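E3 ubiquitin-protein ligase HERC2 (Homo sapiens, PDB 4L1M) probably transfers ubiquitin to substrate proteins through its HECT domain, and carries RCC1-like β-propellers, of which this first one may serve in molecular recognition. Local coordinates at residues A[185-190]-A[195-200]; A[200-205]-A[227-232]; A[24-29]-A[361-366]. All coordinates share one frame; numbering follows the deposited sequence.

Overall arrangement
The chain is a seven-bladed β-propeller of the RCC1 type, each blade a four-stranded antiparallel sheet. Contact 3 spans nearly the whole chain, and contact 1 and then contact 2 fall between its two segments. Contact 1 sets a loop against the fourth strand, 196-198, of one blade. Contact 2 shares A200 and fastens the connection leaving that strand to strand 228-232 of the next blade. Their centres are 11 Å apart, and they meet at L185, G186 and W231. Contact 3 lies across the ring, its centre about 40 Å from that of contact 1, where residues 24-29 and 361-366 bring both termini into one blade. Contact 1 works within a blade, contact 2 joins it to the next, and contact 3 closes the circle.

Contact 1: residues A[185-190]-A[195-200]; sequences LGHGSS and IPMLVA
M197 lies lengthwise over the imidazole of H187 in one blade of an RCC1-type β-propeller, and the pair illustrates how a glycine-rich loop can be settled against the last strand of its own blade. The methionine, with CG anti to the backbone N (chi1 -171°) and an extended chain beyond, runs across the ring in the direction opposite to the histidine side chain. Its CB begins beside the far nitrogen, 3.7 Å from H187 NE2. CG follows above the same side of the ring, making a CH-pi contact, 4.1 Å from M197 CG to the centroid of the H187 ring. SD stays over that face as a Met-aromatic contact, only 14° off the ring normal. M197 CE ends the path 3.9 Å from H187 CG and also borders H187 CB, so the methionine spans the ring from its outer end to its root.

On the opposite face the carbonyl O of L185 sits 3.5 Å above the plane, toward the rim. That oxygen is also hydrogen-bonded to T176 OG1 on the neighbouring strand 174-178, to which M197 and V199 are tied by backbone bonds. The ring therefore lies between the strand's methionine and a carbonyl of its own loop. V199 approaches obliquely, its CG2 methyl 3.7 Å from H187 CE1, while its CG1 lies near G186 O. Flanking the histidine, G186 and G188 both have positive phi, a backbone shape that suits glycine. At the ring edge a water lies in plane, its O hydrogen-bonded to H187 ND1 at 2.6 Å and accepting from the backbone N of A200.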
loop_
_atom_site.group_PDB
_atom_site.type_symbol
_atom_site.label_atom_id
_atom_site.label_comp_id
_atom_site.label_asym_id
_atom_site.label_seq_id
_atom_site.Cartn_x
_atom_site.Cartn_y
_atom_site.Cartn_z
ATOM N N LEU A 185 2.513 -15.420 5.270
ATOM C CA LEU A 185 1.603 -15.891 4.218
ATOM C C LEU A 185 0.270 -16.399 4.781
ATOM O O LEU A 185 -0.722 -16.449 4.054
ATOM C CB LEU A 185 2.260 -16.989 3.377
ATOM C CG LEU A 185 3.605 -16.623 2.759
ATOM C CD1 LEU A 185 4.209 -17.812 2.045
ATOM C CD2 LEU A 185 3.478 -15.440 1.809
ATOM N N GLY A 186 0.244 -16.787 6.061
ATOM C CA GLY A 186 -1.004 -17.224 6.712
ATOM C C GLY A 186 -1.425 -18.683 6.498
ATOM O O GLY A 186 -2.593 -19.013 6.703
ATOM N N HIS A 187 -0.496 -19.559 6.121
ATOM C CA HIS A 187 -0.840 -20.966 5.899
ATOM C C HIS A 187 -0.371 -21.894 7.000
ATOM O O HIS A 187 -0.175 -23.068 6.759
ATOM C CB HIS A 187 -0.265 -21.454 4.567
ATOM C CG HIS A 187 -0.538 -20.530 3.435
ATOM N ND1 HIS A 187 -1.819 -20.170 3.072
ATOM C CD2 HIS A 187 0.299 -19.866 2.603
ATOM C CE1 HIS A 187 -1.757 -19.344 2.048
ATOM N NE2 HIS A 187 -0.485 -19.135 1.751
ATOM N N GLY A 188 -0.171 -21.382 8.205
ATOM C CA GLY A 188 0.156 -22.246 9.353
ATOM C C GLY A 188 1.591 -22.732 9.439
ATOM O O GLY A 188 1.893 -23.628 10.199
ATOM N N SER A 189 2.483 -22.149 8.659
ATOM C CA SER A 189 3.911 -22.482 8.734
ATOM C C SER A 189 4.730 -21.290 8.239
ATOM O O SER A 189 4.174 -20.262 7.910
ATOM C CB SER A 189 4.224 -23.740 7.916
ATOM O OG SER A 189 4.380 -23.464 6.533
ATOM N N SER A 190 6.037 -21.458 8.186
ATOM C CA SER A 190 6.948 -20.430 7.719
ATOM C C SER A 190 7.489 -20.730 6.329
ATOM O O SER A 190 8.460 -20.109 5.907
ATOM C CB SER A 190 8.131 -20.312 8.693
ATOM O OG SER A 190 7.753 -19.624 9.869
ATOM N N ILE A 195 4.186 -20.194 -5.781
ATOM C CA ILE A 195 2.947 -20.304 -6.519
ATOM C C ILE A 195 1.864 -19.765 -5.568
ATOM O O ILE A 195 1.895 -20.065 -4.385
ATOM C CB ILE A 195 2.664 -21.786 -6.862
ATOM C CG1 ILE A 195 3.556 -22.255 -8.026
ATOM C CG2 ILE A 195 1.196 -22.036 -7.192
ATOM C CD1 ILE A 195 3.256 -21.621 -9.371
ATOM N N PRO A 196 0.915 -18.965 -6.080
ATOM C CA PRO A 196 -0.129 -18.430 -5.189
ATOM C C PRO A 196 -0.896 -19.513 -4.454
ATOM O O PRO A 196 -1.241 -20.522 -5.050
ATOM C CB PRO A 196 -1.054 -17.677 -6.148
ATOM C CG PRO A 196 -0.171 -17.283 -7.273
ATOM C CD PRO A 196 0.812 -18.410 -7.439
ATOM N N MET A 197 -1.124 -19.316 -3.166
ATOM C CA MET A 197 -1.783 -20.323 -2.351
ATOM C C MET A 197 -2.929 -19.731 -1.549
ATOM O O MET A 197 -2.778 -18.702 -0.905
ATOM C CB MET A 197 -0.780 -21.006 -1.428
ATOM C CG MET A 197 -1.341 -22.225 -0.692
ATOM S SD MET A 197 -0.007 -23.085 0.161
ATOM C CE MET A 197 -0.925 -23.939 1.479
ATOM N N LEU A 198 -4.065 -20.419 -1.600
ATOM C CA LEU A 198 -5.268 -20.026 -0.902
ATOM C C LEU A 198 -5.028 -19.902 0.579
ATOM O O LEU A 198 -4.434 -20.785 1.184
ATOM C CB LEU A 198 -6.364 -21.066 -1.131
ATOM C CG LEU A 198 -7.742 -20.766 -0.499
ATOM C CD1 LEU A 198 -8.347 -19.499 -1.095
ATOM C CD2 LEU A 198 -8.698 -21.923 -0.686
ATOM N N VAL A 199 -5.485 -18.805 1.169
ATOM C CA VAL A 199 -5.484 -18.688 2.619
ATOM C C VAL A 199 -6.741 -19.408 3.165
ATOM O O VAL A 199 -7.808 -18.807 3.337
ATOM C CB VAL A 199 -5.393 -17.219 3.090
ATOM C CG1 VAL A 199 -5.349 -17.137 4.604
ATOM C CG2 VAL A 199 -4.149 -16.573 2.536
ATOM N N ALA A 200 -6.592 -20.692 3.462
ATOM C CA ALA A 200 -7.703 -21.517 3.987
ATOM C C ALA A 200 -8.427 -20.935 5.212
ATOM O O ALA A 200 -9.618 -21.094 5.349
ATOM C CB ALA A 200 -7.201 -22.926 4.315
HETATM O O HOH W 1 -3.682 -21.664 4.164
#

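Contact 2: residues A[200-205]-A[227-232]; sequences AGLKGL and QVWSWG
L202 lays its CD2 methyl squarely on the indole of W229, a clear case of a branched side chain dividing its methyls between two aromatic neighbours. The CH-pi geometry is nearly axial: L202 CD2 stands 3.6 Å from the centroid of the five-membered ring of W229, 7° off the normal. The other branch, CD1, diverges toward W231 and reaches the outer end of its six-membered ring, with L202 CD1 4.1 Å from W231 CH2, at an oblique angle. A second leucine, L205, meets W229 obliquely. It crosses that side chain at about a right angle and sets L205 CD1 3.5 Å from W229 CZ2, on the benzo portion, beside the five-membered ring that L202 CD2 occupies.

The two leucines are brought to the same indole by a type II turn from L202 to L205, closed by a bond from L205 N to L202 O. G204 takes its third position with phi 107°, a conformation suited to glycine. On the strand, W229 and W231 alternate with V228 and S230, and both indoles turn to the side occupied by the turn. W231 is held with CG between the backbone N and the carbonyl carbon (chi1 62°), which swings its ring end toward L202. Each indole also has a polar fixing point: W229 NE1 is hydrogen-bonded to T223 OG1 of strand 218-223, and W231 NE1 makes a weak bond to the carbonyl of R184. P250 of strand 250-252 touches both L202 and W231. This is the blade-to-blade interface of an RCC1-like propeller, where the connection leaving one blade packs its leucines against tryptophans on the third strand of the next.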
loop_
_atom_site.group_PDB
_atom_site.type_symbol
_atom_site.label_atom_id
_atom_site.label_comp_id
_atom_site.label_asym_id
_atom_site.label_seq_id
_atom_site.Cartn_x
_atom_site.Cartn_y
_atom_site.Cartn_z
ATOM N N ALA A 200 -6.592 -20.692 3.462
ATOM C CA ALA A 200 -7.703 -21.517 3.987
ATOM C C ALA A 200 -8.427 -20.935 5.212
ATOM O O ALA A 200 -9.618 -21.094 5.349
ATOM C CB ALA A 200 -7.201 -22.926 4.315
ATOM N N GLY A 201 -7.694 -20.283 6.103
ATOM C CA GLY A 201 -8.281 -19.755 7.327
ATOM C C GLY A 201 -9.404 -18.749 7.139
ATOM O O GLY A 201 -10.176 -18.503 8.066
ATOM N N LEU A 202 -9.470 -18.120 5.967
ATOM C CA LEU A 202 -10.548 -17.157 5.675
ATOM C C LEU A 202 -11.575 -17.705 4.700
ATOM O O LEU A 202 -12.493 -17.014 4.347
ATOM C CB LEU A 202 -9.941 -15.837 5.166
ATOM C CG LEU A 202 -9.220 -15.052 6.270
ATOM C CD1 LEU A 202 -8.279 -14.011 5.685
ATOM C CD2 LEU A 202 -10.201 -14.372 7.203
ATOM N N LYS A 203 -11.383 -18.943 4.246
ATOM C CA LYS A 203 -12.312 -19.628 3.353
ATOM C C LYS A 203 -13.689 -19.590 4.009
ATOM O O LYS A 203 -13.825 -19.943 5.162
ATOM C CB LYS A 203 -11.832 -21.074 3.122
ATOM C CG LYS A 203 -12.436 -21.818 1.922
ATOM N N GLY A 204 -14.688 -19.106 3.278
ATOM C CA GLY A 204 -16.050 -18.964 3.806
ATOM C C GLY A 204 -16.426 -17.514 4.087
ATOM O O GLY A 204 -17.596 -17.194 4.209
ATOM N N LEU A 205 -15.427 -16.640 4.191
ATOM C CA LEU A 205 -15.646 -15.217 4.320
ATOM C C LEU A 205 -15.208 -14.554 3.038
ATOM O O LEU A 205 -14.317 -15.035 2.358
ATOM C CB LEU A 205 -14.815 -14.649 5.458
ATOM C CG LEU A 205 -15.171 -15.160 6.847
ATOM C CD1 LEU A 205 -14.156 -14.645 7.847
ATOM C CD2 LEU A 205 -16.549 -14.718 7.239
ATOM N N GLN A 227 -15.109 -7.062 9.582
ATOM C CA GLN A 227 -14.124 -7.520 10.538
ATOM C C GLN A 227 -12.771 -7.561 9.930
ATOM O O GLN A 227 -12.615 -7.750 8.723
ATOM C CB GLN A 227 -14.411 -8.925 11.016
ATOM C CG GLN A 227 -15.641 -8.986 11.894
ATOM C CD GLN A 227 -15.948 -10.362 12.376
ATOM O OE1 GLN A 227 -15.677 -11.343 11.694
ATOM N NE2 GLN A 227 -16.525 -10.455 13.549
ATOM N N VAL A 228 -11.796 -7.548 10.821
ATOM C CA VAL A 228 -10.417 -7.372 10.463
ATOM C C VAL A 228 -9.568 -8.480 11.044
ATOM O O VAL A 228 -9.825 -8.954 12.162
ATOM C CB VAL A 228 -9.940 -6.045 11.013
ATOM C CG1 VAL A 228 -8.647 -5.631 10.352
ATOM C CG2 VAL A 228 -11.035 -5.018 10.804
ATOM N N TRP A 229 -8.548 -8.865 10.285
ATOM C CA TRP A 229 -7.696 -10.015 10.598
ATOM C C TRP A 229 -6.228 -9.648 10.478
ATOM O O TRP A 229 -5.832 -8.817 9.635
ATOM C CB TRP A 229 -7.991 -11.153 9.620
ATOM C CG TRP A 229 -9.436 -11.468 9.572
ATOM C CD1 TRP A 229 -10.389 -10.832 8.824
ATOM C CD2 TRP A 229 -10.114 -12.469 10.318
ATOM N NE1 TRP A 229 -11.631 -11.388 9.054
ATOM C CE2 TRP A 229 -11.487 -12.392 9.978
ATOM C CE3 TRP A 229 -9.693 -13.446 11.220
ATOM C CZ2 TRP A 229 -12.437 -13.238 10.528
ATOM C CZ3 TRP A 229 -10.634 -14.293 11.761
ATOM C CH2 TRP A 229 -11.998 -14.183 11.412
ATOM N N SER A 230 -5.412 -10.281 11.311
ATOM C CA SER A 230 -3.971 -10.106 11.230
ATOM C C SER A 230 -3.257 -11.406 11.483
ATOM O O SER A 230 -3.765 -12.279 12.193
ATOM C CB SER A 230 -3.488 -9.078 12.244
ATOM O OG SER A 230 -3.770 -9.493 13.555
ATOM N N TRP A 231 -2.071 -11.513 10.892
ATOM C CA TRP A 231 -1.177 -12.603 11.149
ATOM C C TRP A 231 0.249 -12.210 10.724
ATOM O O TRP A 231 0.472 -11.127 10.180
ATOM C CB TRP A 231 -1.662 -13.853 10.430
ATOM C CG TRP A 231 -1.717 -13.754 8.956
ATOM C CD1 TRP A 231 -0.738 -14.136 8.080
ATOM C CD2 TRP A 231 -2.817 -13.265 8.140
ATOM N NE1 TRP A 231 -1.163 -13.930 6.765
ATOM C CE2 TRP A 231 -2.422 -13.380 6.785
ATOM C CE3 TRP A 231 -4.080 -12.734 8.424
ATOM C CZ2 TRP A 231 -3.265 -12.999 5.716
ATOM C CZ3 TRP A 231 -4.908 -12.350 7.359
ATOM C CH2 TRP A 231 -4.490 -12.484 6.026
ATOM N N GLY A 232 1.199 -13.098 10.994
ATOM C CA GLY A 232 2.623 -12.845 10.763
ATOM C C GLY A 232 3.368 -12.528 12.057
ATOM O O GLY A 232 3.023 -13.030 13.172
#

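Contact 3: residues A[24-29]-A[361-366]; sequences LQEVIG and DTKHIV
A salt bridge between E26 and K363 carries this contact, joining residues more than 330 positions apart in the sequence. K363 NZ donates to E26 OE1 at 2.6 Å, meeting the syn lone pair of that oxygen, on the side of the other carboxylate oxygen. E26 OE2 plays a lesser part, 3.9 Å from K363 NZ, so the grip is essentially one-oxygen. The two side chains cross at about a right angle. E26 is extended beyond CG, whereas the lysine is straight as far as CE and then bends at its last torsion (chi4 -73°), which folds the ammonium group back to the carboxylate. On its way there the lysine chain runs past E26 OE1. The ion pair would be expected to favour the charged forms of both partners.

Beyond the charges the packing is light. I28, two residues along, points its CB to the same side as E26 and brings I28 CD1 to 4.5 Å from K363 NZ. The carboxylate side chain of E26 also rests on Q46, and its backbone N is held by S379 OG.

E26 and K363 each stand just ahead of a strand in the same antiparallel sheet. The bridge spans the C-terminal end of strand 374-379, which lies between strands 27-31 and 365-370. With 45-46 beyond 27-31, the N-terminal and C-terminal strands together build the blade that closes the propeller ring.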
loop_
_atom_site.group_PDB
_atom_site.type_symbol
_atom_site.label_atom_id
_atom_site.label_comp_id
_atom_site.label_asym_id
_atom_site.label_seq_id
_atom_site.Cartn_x
_atom_site.Cartn_y
_atom_site.Cartn_z
ATOM N N LEU A 24 -4.112 20.821 -17.790
ATOM C CA LEU A 24 -3.437 19.689 -17.099
ATOM C C LEU A 24 -3.900 19.422 -15.650
ATOM O O LEU A 24 -4.109 20.332 -14.822
ATOM C CB LEU A 24 -1.916 19.878 -17.097
ATOM C CG LEU A 24 -1.162 19.704 -18.413
ATOM C CD1 LEU A 24 0.316 20.028 -18.245
ATOM C CD2 LEU A 24 -1.340 18.287 -18.923
ATOM N N GLN A 25 -4.025 18.114 -15.362
ATOM C CA GLN A 25 -4.149 17.512 -13.990
ATOM C C GLN A 25 -3.012 18.066 -13.132
ATOM O O GLN A 25 -2.014 18.456 -13.691
ATOM C CB GLN A 25 -3.967 15.995 -14.133
ATOM C CG GLN A 25 -3.809 15.143 -12.891
ATOM C CD GLN A 25 -3.435 13.694 -13.231
ATOM O OE1 GLN A 25 -2.612 13.452 -14.099
ATOM N NE2 GLN A 25 -4.062 12.736 -12.562
ATOM N N GLU A 26 -3.146 18.086 -11.798
ATOM C CA GLU A 26 -2.022 18.419 -10.919
ATOM C C GLU A 26 -1.497 17.167 -10.237
ATOM O O GLU A 26 -2.254 16.345 -9.749
ATOM C CB GLU A 26 -2.403 19.504 -9.900
ATOM C CG GLU A 26 -2.568 20.876 -10.566
ATOM C CD GLU A 26 -2.712 22.029 -9.586
ATOM O OE1 GLU A 26 -2.225 21.930 -8.447
ATOM O OE2 GLU A 26 -3.296 23.073 -9.958
ATOM N N VAL A 27 -0.181 17.009 -10.301
ATOM C CA VAL A 27 0.534 15.954 -9.620
ATOM C C VAL A 27 1.647 16.606 -8.831
ATOM O O VAL A 27 2.613 17.105 -9.402
ATOM C CB VAL A 27 1.159 14.932 -10.598
ATOM C CG1 VAL A 27 1.825 13.818 -9.824
ATOM C CG2 VAL A 27 0.100 14.360 -11.522
ATOM N N ILE A 28 1.513 16.557 -7.512
ATOM C CA ILE A 28 2.472 17.159 -6.595
ATOM C C ILE A 28 3.273 16.072 -5.887
ATOM O O ILE A 28 2.717 15.045 -5.480
ATOM C CB ILE A 28 1.785 17.978 -5.495
ATOM C CG1 ILE A 28 0.574 18.719 -6.031
ATOM C CG2 ILE A 28 2.782 18.949 -4.876
ATOM C CD1 ILE A 28 0.898 19.722 -7.111
ATOM N N GLY A 29 4.581 16.303 -5.768
ATOM C CA GLY A 29 5.472 15.405 -5.042
ATOM C C GLY A 29 6.403 16.165 -4.135
ATOM O O GLY A 29 6.690 17.344 -4.364
ATOM N N ASP A 361 -5.645 22.222 -0.118
ATOM C CA ASP A 361 -7.111 22.258 0.074
ATOM C C ASP A 361 -7.868 22.659 -1.201
ATOM O O ASP A 361 -8.986 22.217 -1.426
ATOM C CB ASP A 361 -7.486 23.225 1.220
ATOM C CG ASP A 361 -6.604 23.042 2.455
ATOM O OD1 ASP A 361 -6.768 22.038 3.193
ATOM O OD2 ASP A 361 -5.725 23.909 2.674
ATOM N N THR A 362 -7.242 23.481 -2.038
ATOM C CA THR A 362 -7.913 24.085 -3.190
ATOM C C THR A 362 -7.724 23.356 -4.540
ATOM O O THR A 362 -8.166 23.858 -5.576
ATOM C CB THR A 362 -7.366 25.491 -3.361
ATOM O OG1 THR A 362 -5.956 25.400 -3.594
ATOM C CG2 THR A 362 -7.619 26.306 -2.098
ATOM N N LYS A 363 -7.076 22.189 -4.525
ATOM C CA LYS A 363 -6.663 21.481 -5.766
ATOM C C LYS A 363 -7.500 20.250 -6.111
ATOM O O LYS A 363 -7.214 19.564 -7.080
ATOM C CB LYS A 363 -5.205 21.047 -5.643
ATOM C CG LYS A 363 -4.214 22.192 -5.625
ATOM C CD LYS A 363 -2.807 21.677 -5.355
ATOM C CE LYS A 363 -1.795 22.806 -5.215
ATOM N NZ LYS A 363 -1.466 23.447 -6.508
ATOM N N HIS A 364 -8.523 19.962 -5.304
ATOM C CA HIS A 364 -9.388 18.805 -5.519
ATOM C C HIS A 364 -8.539 17.556 -5.694
ATOM O O HIS A 364 -8.579 16.912 -6.737
ATOM C CB HIS A 364 -10.305 19.029 -6.736
ATOM C CG HIS A 364 -11.046 20.333 -6.699
ATOM N ND1 HIS A 364 -12.170 20.541 -5.919
ATOM C CD2 HIS A 364 -10.799 21.512 -7.323
ATOM C CE1 HIS A 364 -12.588 21.786 -6.074
ATOM N NE2 HIS A 364 -11.774 22.396 -6.921
ATOM N N ILE A 365 -7.742 17.246 -4.680
ATOM C CA ILE A 365 -6.939 16.030 -4.697
ATOM C C ILE A 365 -7.861 14.828 -4.564
ATOM O O ILE A 365 -8.802 14.844 -3.765
ATOM C CB ILE A 365 -5.945 15.961 -3.518
ATOM C CG1 ILE A 365 -4.974 17.137 -3.548
ATOM C CG2 ILE A 365 -5.180 14.631 -3.514
ATOM C CD1 ILE A 365 -4.199 17.290 -4.825
ATOM N N VAL A 366 -7.569 13.788 -5.342
ATOM C CA VAL A 366 -8.327 12.544 -5.295
ATOM C C VAL A 366 -7.461 11.339 -5.015
ATOM O O VAL A 366 -7.983 10.280 -4.687
ATOM C CB VAL A 366 -9.126 12.312 -6.604
ATOM C CG1 VAL A 366 -10.037 13.502 -6.880
ATOM C CG2 VAL A 366 -8.204 12.072 -7.805
#